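Local coordinates for carbohydrate-binding protein (Flavonifractor plautii, PDB 6N1B) that probably deacetylates the N-acetylgalactosamine of the blood group A antigen and here holds the related blood group B trisaccharide, at residues D120-V124 with L205-I209; W221-T225 with P270-V275; A46-V52 with E382-R388; W329-Y335 with Y356-K361. One frame throughout, in Å; residues are numbered along the deposited sequence. Where two conformers were deposited one is given.

Contact 1 (D120-V124 with L205-I209). With CA (calcium ion), chain C; CA (calcium ion), chain D.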
# COMPACT_ATOMS: atom_id res chain seq x y z
N ASP A 120 2.18 5.59 3.77
CA ASP A 120 1.31 4.41 3.88
C ASP A 120 -0.06 4.61 3.28
O ASP A 120 -1.12 4.35 3.99
CB ASP A 120 1.18 3.94 5.34
CG ASP A 120 2.48 3.42 5.95
OD1 ASP A 120 3.51 3.48 5.28
OD2 ASP A 120 2.45 3.16 7.17
N ALA A 121 -0.19 4.99 2.04
CA ALA A 121 -1.49 5.16 1.42
C ALA A 121 -2.11 3.81 1.02
O ALA A 121 -1.47 2.90 0.55
CB ALA A 121 -1.43 6.08 0.26
N ASP A 122 -3.45 3.77 1.06
CA ASP A 122 -4.28 2.63 0.58
C ASP A 122 -5.62 3.14 0.15
O ASP A 122 -6.16 4.04 0.84
CB ASP A 122 -4.41 1.60 1.73
CG ASP A 122 -5.15 0.32 1.37
OD1 ASP A 122 -4.54 -0.72 0.86
OD2 ASP A 122 -6.41 0.35 1.55
N MET A 123 -6.12 2.69 -1.00
CA MET A 123 -7.32 3.27 -1.62
C MET A 123 -8.29 2.15 -1.98
O MET A 123 -7.93 1.08 -2.47
CB MET A 123 -6.88 4.05 -2.85
CG MET A 123 -7.98 4.75 -3.65
SD MET A 123 -7.38 5.97 -4.78
CE MET A 123 -6.58 4.93 -5.98
N VAL A 124 -9.56 2.49 -1.75
CA VAL A 124 -10.71 1.62 -2.03
C VAL A 124 -11.69 2.28 -2.98
O VAL A 124 -11.97 3.46 -2.81
CB VAL A 124 -11.41 1.30 -0.70
CG1 VAL A 124 -12.51 0.23 -0.86
CG2 VAL A 124 -10.46 0.78 0.26
N LEU A 205 0.34 1.35 11.43
CA LEU A 205 1.08 1.40 10.19
C LEU A 205 0.42 0.63 9.07
O LEU A 205 -0.19 -0.42 9.25
CB LEU A 205 2.51 0.95 10.34
CG LEU A 205 3.38 1.65 11.42
CD1 LEU A 205 4.78 1.25 11.32
CD2 LEU A 205 3.24 3.18 11.30
N SER A 206 0.63 1.15 7.86
CA SER A 206 0.17 0.46 6.65
C SER A 206 -1.34 0.02 6.69
O SER A 206 -1.63 -1.15 6.44
CB SER A 206 1.08 -0.74 6.32
OG SER A 206 0.74 -1.37 5.09
N PRO A 207 -2.19 1.00 7.00
CA PRO A 207 -3.64 0.61 6.95
C PRO A 207 -4.07 0.06 5.63
O PRO A 207 -3.65 0.61 4.57
CB PRO A 207 -4.32 1.98 7.26
CG PRO A 207 -3.38 3.00 6.78
CD PRO A 207 -2.02 2.45 7.16
N THR A 208 -4.84 -0.99 5.60
CA THR A 208 -5.30 -1.57 4.35
C THR A 208 -6.76 -1.88 4.54
O THR A 208 -7.13 -2.53 5.55
CB THR A 208 -4.41 -2.74 3.89
OG1 THR A 208 -4.92 -3.34 2.72
CG2 THR A 208 -4.24 -3.84 4.90
N ILE A 209 -7.60 -1.45 3.61
CA ILE A 209 -9.06 -1.51 3.72
C ILE A 209 -9.69 -2.40 2.67
O ILE A 209 -9.28 -2.37 1.51
CB ILE A 209 -9.61 -0.06 3.66
CG1 ILE A 209 -9.11 0.83 4.76
CG2 ILE A 209 -11.16 -0.11 3.68
CD1 ILE A 209 -7.69 1.42 4.65
CA CA C . 5.40 3.06 5.64
CA CA D . -5.29 -1.98 -1.10
O HOH W 1 7.39 3.08 5.85
O HOH W 2 5.49 2.90 3.50
O HOH W 3 6.21 5.04 5.48
O HOH W 4 5.10 3.33 7.75
O HOH W 5 -5.08 -3.63 -2.75
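Asp120 and Asp122, two residues apart on the same strand, each divide their carboxylate between a calcium ion and a backbone N-H of residues 205-209. Asp120 OD1 binds one calcium at 2.0 Å, and its other oxygen, OD2, accepts from Ser206 N at 2.8 Å. That N-H comes from above the carboxylate plane, 44° out of it. Asp122 repeats the scheme at the second ion: OD1 lies 2.4 Å from the metal while OD2 takes Ile209 N at 3.0 Å, again from well above the plane. Its CG lies opposite the backbone N (chi1 -176°), which carries the carboxylate over to Thr208 and Ile209; CB itself packs 3.1 Å from Pro207 O. Each carboxylate is thus steadied on one oxygen while the other serves the metal. His272 joins Asp120 on the first calcium, which also carries four waters; Asp56 and Asp274 join Asp122 on the second. Farther along, the contact turns apolar, Val124 CG2 meeting Ile209 CG2 at 3.6 Å with the two side chains roughly perpendicular.

In the second shell, Arg336 donates to Asp122 OD1, and Thr208 OG1 is hydrogen-bonded to Val275 N and Asp274 OD1. At the sugar end, Leu205 touches the bound alpha-galactose.

The strands run almost parallel, 6° apart, but their axes stay 6.5 Å from each other, and the two cross-strand bonds both go to side chains. They are the first strands of successive four-stranded antiparallel sheets: residues 116-126 pair with 131-140, residues 207-212 with 217-224, and strands 52-60 and 269-278 pack alongside.

Contact 2 (W221-T225 with P270-V275). With CA (calcium ion), chain C; CA (calcium ion), chain D; GLA (alpha-D-galactopyranose), chain B.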
# COMPACT_ATOMS: atom_id res chain seq x y z
N TRP A 221 -7.02 -3.28 8.37
CA TRP A 221 -5.94 -3.91 9.08
C TRP A 221 -4.73 -2.99 9.13
O TRP A 221 -4.46 -2.25 8.17
CB TRP A 221 -5.48 -5.19 8.40
CG TRP A 221 -6.53 -6.29 8.32
CD1 TRP A 221 -6.67 -7.37 9.14
CD2 TRP A 221 -7.56 -6.46 7.28
NE1 TRP A 221 -7.70 -8.16 8.72
CE2 TRP A 221 -8.26 -7.64 7.58
CE3 TRP A 221 -7.97 -5.72 6.22
CZ2 TRP A 221 -9.31 -8.10 6.81
CZ3 TRP A 221 -9.03 -6.16 5.45
CH2 TRP A 221 -9.69 -7.32 5.73
N ALA A 222 -4.05 -2.95 10.25
CA ALA A 222 -2.90 -2.10 10.42
C ALA A 222 -1.88 -2.79 11.33
O ALA A 222 -2.25 -3.69 12.10
CB ALA A 222 -3.27 -0.71 10.97
N ASN A 223 -0.60 -2.39 11.23
CA ASN A 223 0.45 -2.99 12.07
C ASN A 223 0.73 -2.09 13.26
O ASN A 223 1.03 -0.90 13.15
CB ASN A 223 1.70 -3.22 11.23
CG ASN A 223 2.80 -3.87 11.97
OD1 ASN A 223 2.53 -4.63 12.94
ND2 ASN A 223 4.02 -3.67 11.53
N ASN A 224 0.62 -2.71 14.46
CA ASN A 224 0.85 -2.00 15.75
C ASN A 224 2.33 -2.16 16.15
O ASN A 224 2.72 -3.31 16.52
CB ASN A 224 -0.07 -2.56 16.78
CG ASN A 224 -0.06 -1.76 18.05
OD1 ASN A 224 1.06 -1.29 18.46
ND2 ASN A 224 -1.19 -1.58 18.70
N THR A 225 3.10 -1.09 15.98
CA THR A 225 4.51 -1.07 16.41
C THR A 225 4.63 -0.13 17.60
O THR A 225 5.73 0.36 17.94
CB THR A 225 5.42 -0.77 15.24
OG1 THR A 225 5.54 0.64 14.96
CG2 THR A 225 5.04 -1.49 14.01
N PRO A 270 5.23 -8.86 11.17
CA PRO A 270 4.73 -7.96 10.15
C PRO A 270 5.48 -6.63 10.18
O PRO A 270 5.81 -6.08 11.21
CB PRO A 270 3.26 -7.73 10.52
CG PRO A 270 3.27 -7.92 12.06
CD PRO A 270 4.30 -9.01 12.27
N TRP A 271 5.59 -6.03 8.97
CA TRP A 271 5.90 -4.60 8.83
C TRP A 271 4.79 -3.83 8.17
O TRP A 271 4.19 -2.90 8.74
CB TRP A 271 7.28 -4.30 8.11
CG TRP A 271 7.56 -2.83 8.00
CD1 TRP A 271 7.69 -2.11 6.81
CD2 TRP A 271 7.63 -1.87 9.07
NE1 TRP A 271 7.91 -0.82 7.10
CE2 TRP A 271 7.90 -0.61 8.46
CE3 TRP A 271 7.63 -1.96 10.48
CZ2 TRP A 271 8.05 0.54 9.16
CZ3 TRP A 271 7.80 -0.78 11.18
CH2 TRP A 271 8.00 0.47 10.57
N HIS A 272 4.47 -4.17 6.90
CA HIS A 272 3.49 -3.46 6.10
C HIS A 272 2.70 -4.53 5.34
O HIS A 272 3.16 -5.66 5.15
CB HIS A 272 4.13 -2.45 5.14
CG HIS A 272 4.49 -1.14 5.67
ND1 HIS A 272 4.63 -0.83 7.00
CD2 HIS A 272 4.76 0.02 4.99
CE1 HIS A 272 4.92 0.47 7.12
NE2 HIS A 272 5.01 1.02 5.93
N GLN A 273 1.48 -4.20 4.87
CA GLN A 273 0.62 -5.23 4.26
C GLN A 273 -0.48 -4.61 3.40
O GLN A 273 -0.84 -3.46 3.58
CB GLN A 273 -0.04 -6.11 5.33
CG GLN A 273 -0.87 -5.33 6.37
CD GLN A 273 -0.07 -4.65 7.48
OE1 GLN A 273 0.92 -5.24 8.00
NE2 GLN A 273 -0.49 -3.41 7.87
N ASP A 274 -0.98 -5.47 2.48
CA ASP A 274 -2.16 -5.14 1.64
C ASP A 274 -3.02 -6.40 1.70
O ASP A 274 -2.56 -7.52 1.56
CB ASP A 274 -1.74 -4.86 0.19
CG ASP A 274 -2.89 -4.41 -0.69
OD1 ASP A 274 -3.74 -3.61 -0.19
OD2 ASP A 274 -2.92 -4.77 -1.89
N VAL A 275 -4.31 -6.14 1.83
CA VAL A 275 -5.34 -7.25 1.87
C VAL A 275 -6.34 -7.08 0.74
O VAL A 275 -6.73 -5.96 0.41
CB VAL A 275 -6.06 -7.29 3.22
CG1 VAL A 275 -7.10 -8.42 3.29
CG2 VAL A 275 -5.05 -7.44 4.36
CA CA C . 5.40 3.06 5.64
CA CA D . -5.29 -1.98 -1.10
C1 GLA B . 9.76 4.13 8.74
C2 GLA B . 8.42 4.43 7.99
C3 GLA B . 7.73 5.64 8.65
C4 GLA B . 7.54 5.44 10.19
C5 GLA B . 8.88 4.98 10.85
C6 GLA B . 8.69 4.45 12.21
O2 GLA B . 8.80 4.75 6.60
O3 GLA B . 6.35 6.02 7.87
O4 GLA B . 6.54 4.50 10.31
O5 GLA B . 9.44 3.79 10.14
O6 GLA B . 9.97 4.09 12.89
O HOH W 5 -5.08 -3.63 -2.75
O HOH W 1 7.39 3.08 5.85
O HOH W 2 5.49 2.90 3.50
O HOH W 3 6.21 5.04 5.48
O HOH W 4 5.10 3.33 7.75
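Trp221 to Asn224 runs against His272 to Val275 at 166°, yet the axes never come nearer than 7.1 Å, so side chains fill the space between these strands of two different sheets. At one end Val275 lies over a face of the Trp221 indole: CG1 stands 3.9 Å from the centroid of the six-membered ring, a CH-pi contact. In the middle Gln273 reaches toward Asn223, and its NE2 donates to Ser206 O. At the other end, Asn223 does the polar work. Extended away from its backbone N (chi1 -178°), it brings ND2 to Trp271 O at 2.9 Å and makes a weak bond to Pro270 O at 3.0 Å.

Trp271 O is gripped twice, because His272 ND1 donates to it at 2.7 Å from the opposite face of the carbonyl plane, in line with the imidazole plane. This fixes the turn of the ring, whose NE2 sits 2.1 Å from a calcium. Trp271 O is thus a second-shell group of that metal, and Asn223 stands one step behind it, holding the carbonyl. Asp274 sends OD1 to the other calcium at 2.4 Å. The Trp271 indole, with NE1 bonded to Tyr335 OH, presents its edge to the alpha-galactose, CH2 lying 3.6 Å from O5.

Trp271 and His272 together face Gln289, a classic beta bulge. Successive four-stranded antiparallel sheets whose first strands supply the central metal ligands are consistent with a beta-propeller, probably five-bladed.

Contact 3 (A46-V52 with E382-R388)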
# COMPACT_ATOMS: atom_id res chain seq x y z
N ALA A 46 19.94 16.96 -3.78
CA ALA A 46 20.68 15.86 -3.13
C ALA A 46 20.08 14.46 -3.32
O ALA A 46 20.58 13.44 -2.78
CB ALA A 46 20.86 16.10 -1.65
N HIS A 47 19.00 14.40 -4.15
CA HIS A 47 18.28 13.15 -4.41
C HIS A 47 17.81 12.99 -5.80
O HIS A 47 17.34 13.97 -6.44
CB HIS A 47 17.03 13.03 -3.48
CG HIS A 47 17.36 13.00 -2.04
ND1 HIS A 47 17.89 11.87 -1.47
CD2 HIS A 47 17.26 13.92 -1.06
CE1 HIS A 47 18.11 12.13 -0.15
NE2 HIS A 47 17.75 13.37 0.11
N ALA A 48 17.99 11.78 -6.33
CA ALA A 48 17.44 11.51 -7.70
C ALA A 48 15.93 11.66 -7.69
O ALA A 48 15.23 11.40 -6.66
CB ALA A 48 17.80 10.10 -8.12
N ASP A 49 15.39 12.12 -8.80
CA ASP A 49 13.97 12.36 -8.98
C ASP A 49 13.18 11.06 -8.94
O ASP A 49 13.65 10.00 -9.24
CB ASP A 49 13.78 13.02 -10.36
CG ASP A 49 14.17 14.48 -10.44
OD1 ASP A 49 14.39 15.15 -9.43
OD2 ASP A 49 14.26 14.95 -11.59
N ASP A 50 11.84 11.23 -8.72
CA ASP A 50 10.88 10.20 -9.02
C ASP A 50 11.06 8.90 -8.18
O ASP A 50 10.68 7.82 -8.60
CB ASP A 50 10.72 9.90 -10.47
CG ASP A 50 10.29 11.10 -11.28
OD1 ASP A 50 9.56 11.93 -10.75
OD2 ASP A 50 10.79 11.30 -12.39
N GLN A 51 11.64 9.06 -6.98
CA GLN A 51 11.70 7.97 -6.02
C GLN A 51 10.32 7.84 -5.30
O GLN A 51 9.79 8.86 -4.86
CB GLN A 51 12.85 8.13 -5.04
CG GLN A 51 14.23 8.14 -5.71
CD GLN A 51 15.30 8.26 -4.69
OE1 GLN A 51 15.42 7.34 -3.86
NE2 GLN A 51 16.06 9.35 -4.70
N VAL A 52 9.87 6.58 -5.19
CA VAL A 52 8.51 6.33 -4.83
C VAL A 52 8.45 4.98 -4.09
O VAL A 52 9.28 4.09 -4.30
CB VAL A 52 7.54 6.30 -6.03
CG1 VAL A 52 7.33 7.71 -6.62
CG2 VAL A 52 8.03 5.34 -7.11
N GLU A 382 22.95 12.17 -1.25
CA GLU A 382 22.25 11.76 -0.07
C GLU A 382 21.33 10.60 -0.40
O GLU A 382 20.55 10.23 0.51
CB GLU A 382 21.57 12.94 0.63
CG GLU A 382 22.59 13.96 1.06
CD GLU A 382 22.04 15.11 1.87
OE1 GLU A 382 20.96 15.01 2.46
OE2 GLU A 382 22.87 16.04 2.04
N ASP A 383 21.44 10.00 -1.58
CA ASP A 383 20.71 8.77 -1.88
C ASP A 383 21.45 7.57 -1.28
O ASP A 383 22.14 6.85 -1.99
CB ASP A 383 20.53 8.64 -3.36
CG ASP A 383 19.50 9.55 -3.97
OD1 ASP A 383 18.54 9.96 -3.24
OD2 ASP A 383 19.74 9.97 -5.16
N ASP A 384 21.30 7.36 0.01
CA ASP A 384 21.89 6.22 0.64
C ASP A 384 21.38 4.89 0.08
O ASP A 384 22.05 3.84 0.00
CB ASP A 384 21.72 6.21 2.17
CG ASP A 384 22.17 7.47 2.82
OD1 ASP A 384 23.29 7.93 2.58
OD2 ASP A 384 21.38 8.13 3.48
N ARG A 385 20.07 4.96 -0.33
CA ARG A 385 19.35 3.91 -1.03
C ARG A 385 18.44 4.65 -2.05
O ARG A 385 18.34 5.88 -1.98
CB ARG A 385 18.45 3.15 0.02
CG ARG A 385 19.24 2.52 1.14
CD ARG A 385 18.38 1.73 2.10
NE ARG A 385 19.25 1.16 3.12
CZ ARG A 385 18.95 1.03 4.39
NH1 ARG A 385 17.80 1.39 4.91
NH2 ARG A 385 19.94 0.60 5.18
N ILE A 386 17.87 3.87 -2.95
CA ILE A 386 16.94 4.41 -3.94
C ILE A 386 15.64 3.61 -3.82
O ILE A 386 15.61 2.41 -3.72
CB ILE A 386 17.49 4.31 -5.38
CG1 ILE A 386 18.69 5.20 -5.60
CG2 ILE A 386 16.43 4.63 -6.43
CD1 ILE A 386 18.40 6.70 -5.72
N TRP A 387 14.53 4.36 -3.84
CA TRP A 387 13.17 3.82 -3.70
C TRP A 387 12.46 3.78 -5.05
O TRP A 387 12.30 4.87 -5.67
CB TRP A 387 12.31 4.68 -2.74
CG TRP A 387 12.88 4.98 -1.38
CD1 TRP A 387 13.89 5.78 -1.08
CD2 TRP A 387 12.36 4.47 -0.11
NE1 TRP A 387 14.08 5.91 0.31
CE2 TRP A 387 13.15 5.07 0.92
CE3 TRP A 387 11.34 3.63 0.22
CZ2 TRP A 387 12.91 4.86 2.26
CZ3 TRP A 387 11.12 3.34 1.59
CH2 TRP A 387 11.91 3.97 2.57
N ARG A 388 11.95 2.63 -5.47
CA ARG A 388 11.13 2.55 -6.68
C ARG A 388 9.98 1.56 -6.51
O ARG A 388 9.92 0.75 -5.56
CB ARG A 388 11.99 2.01 -7.88
CG ARG A 388 13.23 2.77 -8.29
CD ARG A 388 12.94 4.19 -8.79
NE ARG A 388 14.20 4.76 -9.21
CZ ARG A 388 14.42 6.03 -9.45
NH1 ARG A 388 13.43 6.93 -9.33
NH2 ARG A 388 15.65 6.43 -9.82
O HOH W 6 18.38 14.63 2.38
O HOH W 7 15.68 9.18 -10.92
O HOH W 8 16.92 8.18 -1.39
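His47 and Gln51 close on Asp383 from opposite faces of its carboxylate. His47 ND1 donates to OD1 at 2.7 Å, the bond lying in the imidazole plane, which is turned 48° from the carboxylate. Gln51 NE2 reaches the same oxygen at 2.9 Å, with its amide standing steeply to the acid, 77° between planes. The second oxygen, OD2, offers its syn lone pair to Ala48 N at 2.8 Å and also accepts from Lys380 N, so backbone and side chains together hold the carboxylate.

Gln51 uses both ends of its amide. NE2 also donates to Ala48 O within its own loop, while OE1 accepts Trp387 N at 3.1 Å and lies near the indole plane at the CD1 edge. Ile386 CD1 packs against Gln51 CD, the two side chains almost perpendicular. Arg388 starts away from the loop and folds back through a bend at chi2 (-63°), so that NH1 meets Asp49 O at 3.1 Å in the guanidinium plane and, weakly, Asp50 O. Gln51 CG covers one guanidinium face. Val52 N to Trp387 O (3.0 Å) adds a backbone link.

The loop 46-52 feeds strand 52-60. Strand 385-395 lies between 351-361 and the N-terminal 30-31, so the start of the chain completes the last sheet, as in the Velcro closure of propellers; across the same sheet Trp387 meets Tyr335 of strand 333-342 edge-to-face.

Contact 4 (W329-Y335 with Y356-K361)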
# COMPACT_ATOMS: atom_id res chain seq x y z
N TRP A 329 17.91 -3.00 -8.67
CA TRP A 329 17.14 -1.89 -8.05
C TRP A 329 16.36 -2.36 -6.80
O TRP A 329 15.96 -1.50 -6.00
CB TRP A 329 16.18 -1.26 -9.07
CG TRP A 329 15.04 -2.11 -9.50
CD1 TRP A 329 14.96 -3.02 -10.57
CD2 TRP A 329 13.75 -2.20 -8.85
NE1 TRP A 329 13.74 -3.60 -10.65
CE2 TRP A 329 13.00 -3.15 -9.60
CE3 TRP A 329 13.13 -1.55 -7.78
CZ2 TRP A 329 11.69 -3.48 -9.26
CZ3 TRP A 329 11.84 -1.83 -7.46
CH2 TRP A 329 11.13 -2.80 -8.19
N ASP A 330 16.16 -3.67 -6.66
CA ASP A 330 15.41 -4.24 -5.53
C ASP A 330 16.34 -5.08 -4.64
O ASP A 330 15.83 -6.02 -4.01
CB ASP A 330 14.20 -4.98 -6.02
CG ASP A 330 14.49 -6.15 -6.91
OD1 ASP A 330 15.69 -6.44 -7.25
OD2 ASP A 330 13.57 -6.94 -7.23
N ASP A 331 17.64 -4.76 -4.53
CA ASP A 331 18.57 -5.63 -3.82
C ASP A 331 18.65 -5.43 -2.32
O ASP A 331 19.31 -6.28 -1.67
CB ASP A 331 19.97 -5.55 -4.41
CG ASP A 331 20.65 -4.24 -4.07
OD1 ASP A 331 20.10 -3.27 -3.56
OD2 ASP A 331 21.96 -4.23 -4.41
N PHE A 332 17.99 -4.41 -1.74
CA PHE A 332 18.03 -4.22 -0.28
C PHE A 332 16.92 -4.92 0.44
O PHE A 332 17.13 -5.65 1.44
CB PHE A 332 18.13 -2.78 0.12
CG PHE A 332 18.20 -2.55 1.64
CD1 PHE A 332 19.27 -3.01 2.35
CD2 PHE A 332 17.15 -1.99 2.30
CE1 PHE A 332 19.29 -2.90 3.72
CE2 PHE A 332 17.19 -1.91 3.71
CZ PHE A 332 18.27 -2.31 4.38
N GLN A 333 15.69 -4.63 0.03
CA GLN A 333 14.50 -5.21 0.66
C GLN A 333 13.34 -5.11 -0.30
O GLN A 333 13.35 -4.15 -1.13
CB GLN A 333 14.18 -4.53 1.98
CG GLN A 333 13.50 -3.21 1.89
CD GLN A 333 13.54 -2.41 3.16
OE1 GLN A 333 13.11 -2.98 4.32
NE2 GLN A 333 13.92 -1.21 3.12
N ILE A 334 12.36 -6.02 -0.15
CA ILE A 334 11.09 -5.78 -0.75
C ILE A 334 10.23 -5.00 0.21
O ILE A 334 10.18 -5.35 1.42
CB ILE A 334 10.39 -7.05 -1.22
CG1 ILE A 334 11.32 -7.93 -2.08
CG2 ILE A 334 9.13 -6.75 -1.90
CD1 ILE A 334 11.82 -7.28 -3.30
N TYR A 335 9.63 -3.93 -0.27
CA TYR A 335 8.83 -3.03 0.55
C TYR A 335 7.33 -3.28 0.26
O TYR A 335 6.96 -4.24 -0.39
CB TYR A 335 9.28 -1.54 0.34
CG TYR A 335 9.22 -0.71 1.60
CD1 TYR A 335 10.28 -0.91 2.55
CD2 TYR A 335 8.23 0.18 1.94
CE1 TYR A 335 10.25 -0.21 3.77
CE2 TYR A 335 8.17 0.85 3.13
CZ TYR A 335 9.23 0.63 4.06
OH TYR A 335 9.16 1.27 5.31
N TYR A 356 5.02 -4.05 -6.66
CA TYR A 356 5.88 -4.12 -5.50
C TYR A 356 6.78 -2.95 -5.39
O TYR A 356 7.39 -2.55 -6.39
CB TYR A 356 6.65 -5.45 -5.41
CG TYR A 356 7.87 -5.65 -6.30
CD1 TYR A 356 7.72 -6.15 -7.60
CD2 TYR A 356 9.09 -5.46 -5.84
CE1 TYR A 356 8.85 -6.45 -8.40
CE2 TYR A 356 10.21 -5.79 -6.57
CZ TYR A 356 10.13 -6.29 -7.82
OH TYR A 356 11.20 -6.64 -8.58
N SER A 357 6.93 -2.37 -4.22
CA SER A 357 7.98 -1.40 -4.02
C SER A 357 9.20 -2.05 -3.44
O SER A 357 9.11 -3.18 -2.86
CB SER A 357 7.49 -0.19 -3.24
OG SER A 357 7.15 -0.49 -1.87
N ALA A 358 10.36 -1.43 -3.65
CA ALA A 358 11.62 -2.00 -3.16
C ALA A 358 12.65 -0.88 -3.09
O ALA A 358 12.42 0.24 -3.50
CB ALA A 358 12.08 -3.15 -4.03
N LEU A 359 13.80 -1.25 -2.52
CA LEU A 359 14.94 -0.31 -2.37
C LEU A 359 16.21 -1.02 -2.83
O LEU A 359 16.36 -2.21 -2.63
CB LEU A 359 15.12 0.12 -0.91
CG LEU A 359 14.06 1.03 -0.32
CD1 LEU A 359 12.79 0.31 0.09
CD2 LEU A 359 14.63 1.77 0.84
N GLN A 360 17.12 -0.16 -3.37
CA GLN A 360 18.47 -0.55 -3.70
C GLN A 360 19.38 -0.01 -2.67
O GLN A 360 19.29 1.16 -2.24
CB GLN A 360 18.85 -0.04 -5.09
CG GLN A 360 20.23 -0.52 -5.51
CD GLN A 360 20.65 -0.18 -6.93
OE1 GLN A 360 19.85 0.30 -7.74
NE2 GLN A 360 21.97 -0.42 -7.19
N LYS A 361 20.34 -0.85 -2.20
CA LYS A 361 21.34 -0.44 -1.19
C LYS A 361 22.57 0.26 -1.79
O LYS A 361 22.94 0.07 -2.92
CB LYS A 361 21.79 -1.60 -0.33
CG LYS A 361 22.36 -2.76 -1.13
CD LYS A 361 22.80 -3.90 -0.20
CE LYS A 361 22.74 -5.17 -0.97
NZ LYS A 361 23.62 -5.17 -2.09
O HOH W 9 23.23 -1.92 -4.86
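Lys361 folds over Asp331 along nearly its whole length. Its CB rests 3.9 Å from Phe332 CB. CG, lodged between the backbone N and the carbonyl carbon (chi1 57°), passes Asp331 OD1 at 3.4 Å. Farther out CE approaches Asp331 OD2 and O, and a bend at chi4 brings NZ to OD2, a 3.0 Å salt bridge entering from far above the carboxylate plane; Asp326 gives NZ a second acidic partner. Asp331 OD1 meanwhile turns its syn lone pair to Lys361 N at 2.8 Å, so one carboxylate holds both ends of the lysine. Water 9 ties OD2 to Gln360 NE2 and Lys361 O.

These residues flank the open end of a beta hairpin made by strands 333-342 and 351-361. Gln333 and Leu359 form an antiparallel hydrogen-bonded pair, with Leu359 N donating to Gln333 O, and Ile334 and Ala358 the non-hydrogen-bonded pair beside it. Leu359 O instead receives Phe332 N at 2.9 Å.

On the Ile334 and Ala358 face, Tyr356 OH donates to Asp330 OD2 at 2.7 Å, an oxygen that Lys31 also salt-bridges. The Trp329 indole lies beside the phenol with planes 28° apart but slid so that they scarcely overlap; its CZ3 touches Ala358 CB. On the Leu359 face, CD1 of that residue meets Tyr335 CD1 at 3.7 Å, and Tyr335 itself touches the bound alpha-galactose.

How the contacts relate
Contacts 1 and 2 lie deepest and serve the same two calcium ions: Asp120 and His272 share one, Asp122 and Asp274 the other. Both bridge separate sheets through side chains, and strands 207-212 and 217-224, neighbours in one sheet, join them. Contact 4 is the only one with a backbone ladder between its two segments; it reaches contact 2 through the Trp271 and Tyr335 pair. Contact 3, its centre about 19 Å from that of the chain, is farthest out, though most of its residues are buried. Strands 385-395 and 351-361 are neighbours, so contacts 3 and 4 share a sheet. Inside, carboxylates and a histidine bind metal; farther out, carboxylates accept hydrogen bonds or pair with lysine.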